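Local atomic coordinates of carboxypeptidase A (Helicoverpa armigera, PDB entry 1JQG), a protein that probably removes C-terminal residues from peptides as a zinc-dependent metallocarboxypeptidase, and is seen here as the proenzyme with its activation peptide still attached. Residues V26-V31 / K85-N90; A169-V174 / N210-I215. All blocks are in the same frame, centred on the assembly; numbering follows the deposited sequence.

Contact 1 of 2, residues V26-V31 / K85-N90; sequences VYQVDV and KLEVEN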
loop_
_atom_site.group_PDB
_atom_site.type_symbol
_atom_site.label_atom_id
_atom_site.label_comp_id
_atom_site.label_asym_id
_atom_site.label_seq_id
_atom_site.Cartn_x
_atom_site.Cartn_y
_atom_site.Cartn_z
ATOM N N VAL A 26 -14.614 15.907 2.459
ATOM C CA VAL A 26 -13.801 15.152 3.391
ATOM C C VAL A 26 -14.101 15.626 4.802
ATOM O O VAL A 26 -14.013 16.832 5.074
ATOM C CB VAL A 26 -12.283 15.301 3.092
ATOM C CG1 VAL A 26 -11.425 14.704 4.200
ATOM C CG2 VAL A 26 -11.983 14.571 1.785
ATOM N N TYR A 27 -14.460 14.679 5.654
ATOM C CA TYR A 27 -14.781 14.994 7.038
ATOM C C TYR A 27 -13.726 14.406 7.973
ATOM O O TYR A 27 -13.029 13.425 7.657
ATOM C CB TYR A 27 -16.165 14.473 7.396
ATOM C CG TYR A 27 -17.329 15.284 6.865
ATOM C CD1 TYR A 27 -17.882 14.981 5.629
ATOM C CD2 TYR A 27 -17.899 16.320 7.602
ATOM C CE1 TYR A 27 -18.976 15.687 5.145
ATOM C CE2 TYR A 27 -18.965 17.053 7.111
ATOM C CZ TYR A 27 -19.501 16.724 5.881
ATOM O OH TYR A 27 -20.556 17.421 5.378
ATOM N N GLN A 28 -13.590 15.004 9.140
ATOM C CA GLN A 28 -12.715 14.504 10.194
ATOM C C GLN A 28 -13.573 14.126 11.401
ATOM O O GLN A 28 -14.185 15.018 11.989
ATOM C CB GLN A 28 -11.650 15.553 10.482
ATOM C CG GLN A 28 -10.728 15.194 11.619
ATOM C CD GLN A 28 -9.855 16.367 12.057
ATOM O OE1 GLN A 28 -10.001 16.817 13.210
ATOM N NE2 GLN A 28 -9.001 16.811 11.138
ATOM N N VAL A 29 -13.687 12.827 11.679
ATOM C CA VAL A 29 -14.493 12.367 12.802
ATOM C C VAL A 29 -13.628 12.153 14.037
ATOM O O VAL A 29 -12.618 11.488 13.933
ATOM C CB VAL A 29 -15.279 11.085 12.481
ATOM C CG1 VAL A 29 -16.105 11.392 11.224
ATOM C CG2 VAL A 29 -14.430 9.862 12.212
ATOM N N ASP A 30 -13.997 12.758 15.152
ATOM C CA ASP A 30 -13.295 12.698 16.412
ATOM C C ASP A 30 -14.128 11.919 17.407
ATOM O O ASP A 30 -15.154 12.448 17.819
ATOM C CB ASP A 30 -13.009 14.090 16.990
ATOM C CG ASP A 30 -12.285 14.988 16.013
ATOM O OD1 ASP A 30 -11.088 15.196 16.257
ATOM O OD2 ASP A 30 -12.916 15.440 15.024
ATOM N N VAL A 31 -13.686 10.716 17.744
ATOM C CA VAL A 31 -14.378 9.861 18.696
ATOM C C VAL A 31 -13.726 9.963 20.069
ATOM O O VAL A 31 -12.514 10.035 20.185
ATOM C CB VAL A 31 -14.449 8.385 18.226
ATOM C CG1 VAL A 31 -15.352 8.293 16.994
ATOM C CG2 VAL A 31 -13.054 7.861 17.954
ATOM N N LYS A 85 -15.936 17.465 11.671
ATOM C CA LYS A 85 -15.880 18.785 11.045
ATOM C C LYS A 85 -15.239 18.746 9.677
ATOM O O LYS A 85 -14.388 17.933 9.355
ATOM C CB LYS A 85 -15.251 19.774 11.989
ATOM C CG LYS A 85 -13.745 19.635 12.050
ATOM C CD LYS A 85 -13.140 20.546 13.114
ATOM C CE LYS A 85 -13.109 22.001 12.644
ATOM N NZ LYS A 85 -12.124 22.137 11.516
ATOM N N LEU A 86 -15.739 19.635 8.812
ATOM C CA LEU A 86 -15.526 19.824 7.405
ATOM C C LEU A 86 -14.105 20.312 7.079
ATOM O O LEU A 86 -13.749 21.462 7.297
ATOM C CB LEU A 86 -16.513 20.793 6.698
ATOM C CG LEU A 86 -16.531 20.848 5.164
ATOM C CD1 LEU A 86 -17.120 19.544 4.601
ATOM C CD2 LEU A 86 -17.292 22.026 4.587
ATOM N N GLU A 87 -13.334 19.410 6.452
ATOM C CA GLU A 87 -11.985 19.706 6.051
ATOM C C GLU A 87 -11.923 20.230 4.626
ATOM O O GLU A 87 -11.171 21.134 4.284
ATOM C CB GLU A 87 -11.099 18.461 6.224
ATOM C CG GLU A 87 -9.618 18.770 5.928
ATOM C CD GLU A 87 -8.706 17.602 6.258
ATOM O OE1 GLU A 87 -8.384 17.472 7.454
ATOM O OE2 GLU A 87 -8.335 16.860 5.317
ATOM N N VAL A 88 -12.607 19.537 3.736
ATOM C CA VAL A 88 -12.634 19.836 2.313
ATOM C C VAL A 88 -14.080 19.788 1.829
ATOM O O VAL A 88 -14.694 18.738 1.898
ATOM C CB VAL A 88 -11.805 18.871 1.479
ATOM C CG1 VAL A 88 -11.708 19.348 0.025
ATOM C CG2 VAL A 88 -10.384 18.664 1.996
ATOM N N GLU A 89 -14.603 20.895 1.337
ATOM C CA GLU A 89 -15.993 20.957 0.897
ATOM C C GLU A 89 -16.182 20.335 -0.479
ATOM O O GLU A 89 -17.242 19.773 -0.752
ATOM C CB GLU A 89 -16.497 22.409 0.926
ATOM C CG GLU A 89 -18.002 22.516 0.676
ATOM C CD GLU A 89 -18.514 23.934 0.902
ATOM O OE1 GLU A 89 -18.953 24.150 2.054
ATOM O OE2 GLU A 89 -18.471 24.773 -0.026
ATOM N N ASN A 90 -15.173 20.492 -1.346
ATOM C CA ASN A 90 -15.231 19.866 -2.671
ATOM C C ASN A 90 -13.856 19.333 -3.044
ATOM O O ASN A 90 -12.996 20.126 -3.413
ATOM C CB ASN A 90 -15.722 20.872 -3.698
ATOM C CG ASN A 90 -16.056 20.246 -5.043
ATOM O OD1 ASN A 90 -15.991 19.036 -5.295
ATOM N ND2 ASN A 90 -16.426 21.096 -5.986
#
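A classic beta bulge marks the pairing of the first and last strands of the activation peptide: Glu-87 and Val-88 both stand opposite Val-26. The carbonyl of Val-26 takes two N-H groups, that of Glu-87 at 3.0 Å from O to N and, more weakly, that of Val-88. In return, Val-26 N donates to Val-88 O over 2.9 Å. Beyond the bulge the antiparallel register resumes with a hydrogen-bonded pair, Gln-28 N to Lys-85 O and Lys-85 N to Gln-28 O, each 3.0 Å. Val-26 and Val-88 share one face of the sheet and meet at their CB atoms, 3.9 Å apart. Tyr-27 and Leu-86, a non-hydrogen-bonded pair, occupy the other face. With CG beside its own backbone N (chi1 -76°), Tyr-27 carries its ring to where Leu-86 CD1 lies over one face in a CH-pi contact, 4.2 Å from the ring centroid and shifted toward the rim, with CZ its nearest ring atom at 3.9 Å. The ring also meets Phe-73 of helix 70-80. An alanine here would probably leave Leu-86 CD1 without the ring face it rests on and open a gap between the strand and Phe-73. Back on the side of Val-26, the extended Glu-87 runs alongside that valine, pointing the same way, with OE2 3.9 Å from Val-26 CG1. The carboxylate forms its salt bridge with Lys-62 of strand 61-65, on the far side of strand 25-30; the amide of Gln-28 only passes it, the two planes 83° apart. Strand 25-30 lies inside and 83-88 at the edge of a four-stranded antiparallel sheet, the beta-alpha-beta-beta-alpha-beta, ferredoxin-like fold of procarboxypeptidase activation domains.

Contact 2 of 2, residues A169-V174 / N210-I215; sequences ASKPVV and NIDWII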
loop_
_atom_site.group_PDB
_atom_site.type_symbol
_atom_site.label_atom_id
_atom_site.label_comp_id
_atom_site.label_asym_id
_atom_site.label_seq_id
_atom_site.Cartn_x
_atom_site.Cartn_y
_atom_site.Cartn_z
ATOM N N ALA A 169 20.667 -21.452 -2.129
ATOM C CA ALA A 169 19.571 -21.494 -1.197
ATOM C C ALA A 169 19.929 -21.095 0.221
ATOM O O ALA A 169 19.070 -20.821 1.053
ATOM C CB ALA A 169 18.947 -22.886 -1.235
ATOM N N SER A 170 21.196 -20.888 0.528
ATOM C CA SER A 170 21.617 -20.405 1.850
ATOM C C SER A 170 21.256 -18.931 2.042
ATOM O O SER A 170 21.185 -18.460 3.172
ATOM C CB SER A 170 23.124 -20.611 2.053
ATOM O OG SER A 170 23.885 -19.821 1.123
ATOM N N LYS A 171 21.118 -18.167 0.972
ATOM C CA LYS A 171 20.791 -16.750 1.031
ATOM C C LYS A 171 19.306 -16.549 1.306
ATOM O O LYS A 171 18.427 -17.143 0.671
ATOM C CB LYS A 171 21.182 -15.999 -0.258
ATOM C CG LYS A 171 22.672 -16.093 -0.593
ATOM C CD LYS A 171 23.074 -15.573 -1.952
ATOM C CE LYS A 171 22.593 -14.147 -2.158
ATOM N NZ LYS A 171 23.096 -13.655 -3.477
ATOM N N PRO A 172 18.973 -15.650 2.223
ATOM C CA PRO A 172 17.597 -15.316 2.529
ATOM C C PRO A 172 16.920 -14.513 1.430
ATOM O O PRO A 172 17.587 -13.760 0.731
ATOM C CB PRO A 172 17.714 -14.442 3.807
ATOM C CG PRO A 172 19.046 -13.814 3.662
ATOM C CD PRO A 172 19.920 -14.906 3.072
ATOM N N VAL A 173 15.609 -14.590 1.302
ATOM C CA VAL A 173 14.813 -13.802 0.374
ATOM C C VAL A 173 13.968 -12.711 1.054
ATOM O O VAL A 173 13.336 -12.902 2.110
ATOM C CB VAL A 173 13.858 -14.737 -0.385
ATOM C CG1 VAL A 173 12.937 -14.030 -1.363
ATOM C CG2 VAL A 173 14.653 -15.768 -1.162
ATOM N N VAL A 174 13.987 -11.532 0.496
ATOM C CA VAL A 174 13.215 -10.389 0.943
ATOM C C VAL A 174 12.209 -9.969 -0.142
ATOM O O VAL A 174 12.612 -9.607 -1.252
ATOM C CB VAL A 174 14.140 -9.194 1.283
ATOM C CG1 VAL A 174 13.320 -7.950 1.626
ATOM C CG2 VAL A 174 15.081 -9.593 2.405
ATOM N N ASN A 210 24.521 -10.780 -0.221
ATOM C CA ASN A 210 24.027 -11.735 0.777
ATOM C C ASN A 210 22.521 -11.957 0.789
ATOM O O ASN A 210 21.987 -12.656 1.631
ATOM C CB ASN A 210 24.539 -11.317 2.153
ATOM C CG ASN A 210 26.061 -11.382 2.228
ATOM O OD1 ASN A 210 26.666 -12.394 1.831
ATOM N ND2 ASN A 210 26.640 -10.300 2.752
ATOM N N ILE A 211 21.747 -11.206 0.021
ATOM C CA ILE A 211 20.310 -11.253 -0.003
ATOM C C ILE A 211 19.727 -11.360 -1.417
ATOM O O ILE A 211 20.156 -10.640 -2.325
ATOM C CB ILE A 211 19.699 -10.030 0.728
ATOM C CG1 ILE A 211 20.233 -9.911 2.172
ATOM C CG2 ILE A 211 18.172 -10.153 0.794
ATOM C CD1 ILE A 211 19.869 -8.647 2.917
ATOM N N ASP A 212 18.757 -12.239 -1.577
ATOM C CA ASP A 212 17.963 -12.334 -2.810
ATOM C C ASP A 212 16.645 -11.554 -2.730
ATOM O O ASP A 212 16.015 -11.564 -1.668
ATOM C CB ASP A 212 17.616 -13.796 -3.068
ATOM C CG ASP A 212 18.737 -14.582 -3.677
ATOM O OD1 ASP A 212 19.776 -14.012 -4.026
ATOM O OD2 ASP A 212 18.627 -15.829 -3.817
ATOM N N TRP A 213 16.345 -10.736 -3.723
ATOM C CA TRP A 213 15.193 -9.834 -3.639
ATOM C C TRP A 213 14.140 -10.113 -4.715
ATOM O O TRP A 213 14.381 -10.533 -5.850
ATOM C CB TRP A 213 15.600 -8.373 -3.716
ATOM C CG TRP A 213 16.687 -7.957 -2.788
ATOM C CD1 TRP A 213 18.023 -8.279 -2.853
ATOM C CD2 TRP A 213 16.557 -7.091 -1.659
ATOM N NE1 TRP A 213 18.717 -7.681 -1.829
ATOM C CE2 TRP A 213 17.838 -6.942 -1.087
ATOM C CE3 TRP A 213 15.491 -6.401 -1.079
ATOM C CZ2 TRP A 213 18.067 -6.150 0.048
ATOM C CZ3 TRP A 213 15.702 -5.640 0.029
ATOM C CH2 TRP A 213 16.980 -5.519 0.599
ATOM N N ILE A 214 12.875 -9.908 -4.310
ATOM C CA ILE A 214 11.725 -10.028 -5.167
ATOM C C ILE A 214 11.011 -8.697 -5.016
ATOM O O ILE A 214 10.576 -8.326 -3.920
ATOM C CB ILE A 214 10.813 -11.198 -4.782
ATOM C CG1 ILE A 214 11.485 -12.549 -5.095
ATOM C CG2 ILE A 214 9.465 -11.121 -5.527
ATOM C CD1 ILE A 214 10.730 -13.786 -4.654
ATOM N N ILE A 215 10.825 -7.970 -6.124
ATOM C CA ILE A 215 10.138 -6.689 -6.087
ATOM C C ILE A 215 9.020 -6.642 -7.098
ATOM O O ILE A 215 9.273 -6.784 -8.295
ATOM C CB ILE A 215 11.132 -5.534 -6.313
ATOM C CG1 ILE A 215 12.257 -5.585 -5.257
ATOM C CG2 ILE A 215 10.405 -4.185 -6.253
ATOM C CD1 ILE A 215 13.256 -4.453 -5.314
#
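With CG1 anti to its backbone N (chi1 175°), Val-174 sets that methyl 3.7 Å from CZ3 of Trp-213, while its other branch, CG2, reaches Ile-211 CG2 at 3.5 Å. Val-174 CB and Ile-211 CG2 both lie over one face of the indole, near its rim, and Ala-417 of helix 402-421 packs against all three residues. The indole NE1 is held by Leu-207 O. On the other face of the sheet, Val-173 CG1 meets Ile-214 CD1. Lys-171 bends at chi3 (54°), which puts CE 3.4 Å from Asp-212 OD1; NZ makes a long, weak salt bridge to the same oxygen, the two side chains crossing at about a right angle. Asp-212 has firmer partners in Ser-162 at OD1 and Arg-298 at OD2, so this buried carboxylate probably has its charge well matched. Three backbone bonds zip the strands in parallel: Asp-212 N to Pro-172 O at 3.0 Å, Val-174 N to Asp-212 O at 3.0 Å and Ile-214 N to Val-174 O at 3.1 Å. Neighbouring parallel strands joined through helix 187-200 form a beta-alpha-beta crossover, a unit of the mixed beta-sheet at the heart of the alpha/beta fold of M14 zinc carboxypeptidases.

In the fold
Contact 1 belongs to the activation peptide and contact 2 to the catalytic domain. They do not touch: their centres are 44 Å apart, their nearest atoms about 30 Å, and they lie on opposite sides of the chain's centre. Neither includes a zinc ligand. Contact 2 leads to the metal through the fold: strand 173-178 runs on from it to the segment carrying His-181 and Glu-184, and the next strand in the sheet, 299-307, carries His-306, the third protein ligand. Contact 1 approaches the enzyme from the other side, where Glu-87 touches Phe-392 of the catalytic domain, placing this edge of the activation peptide against it.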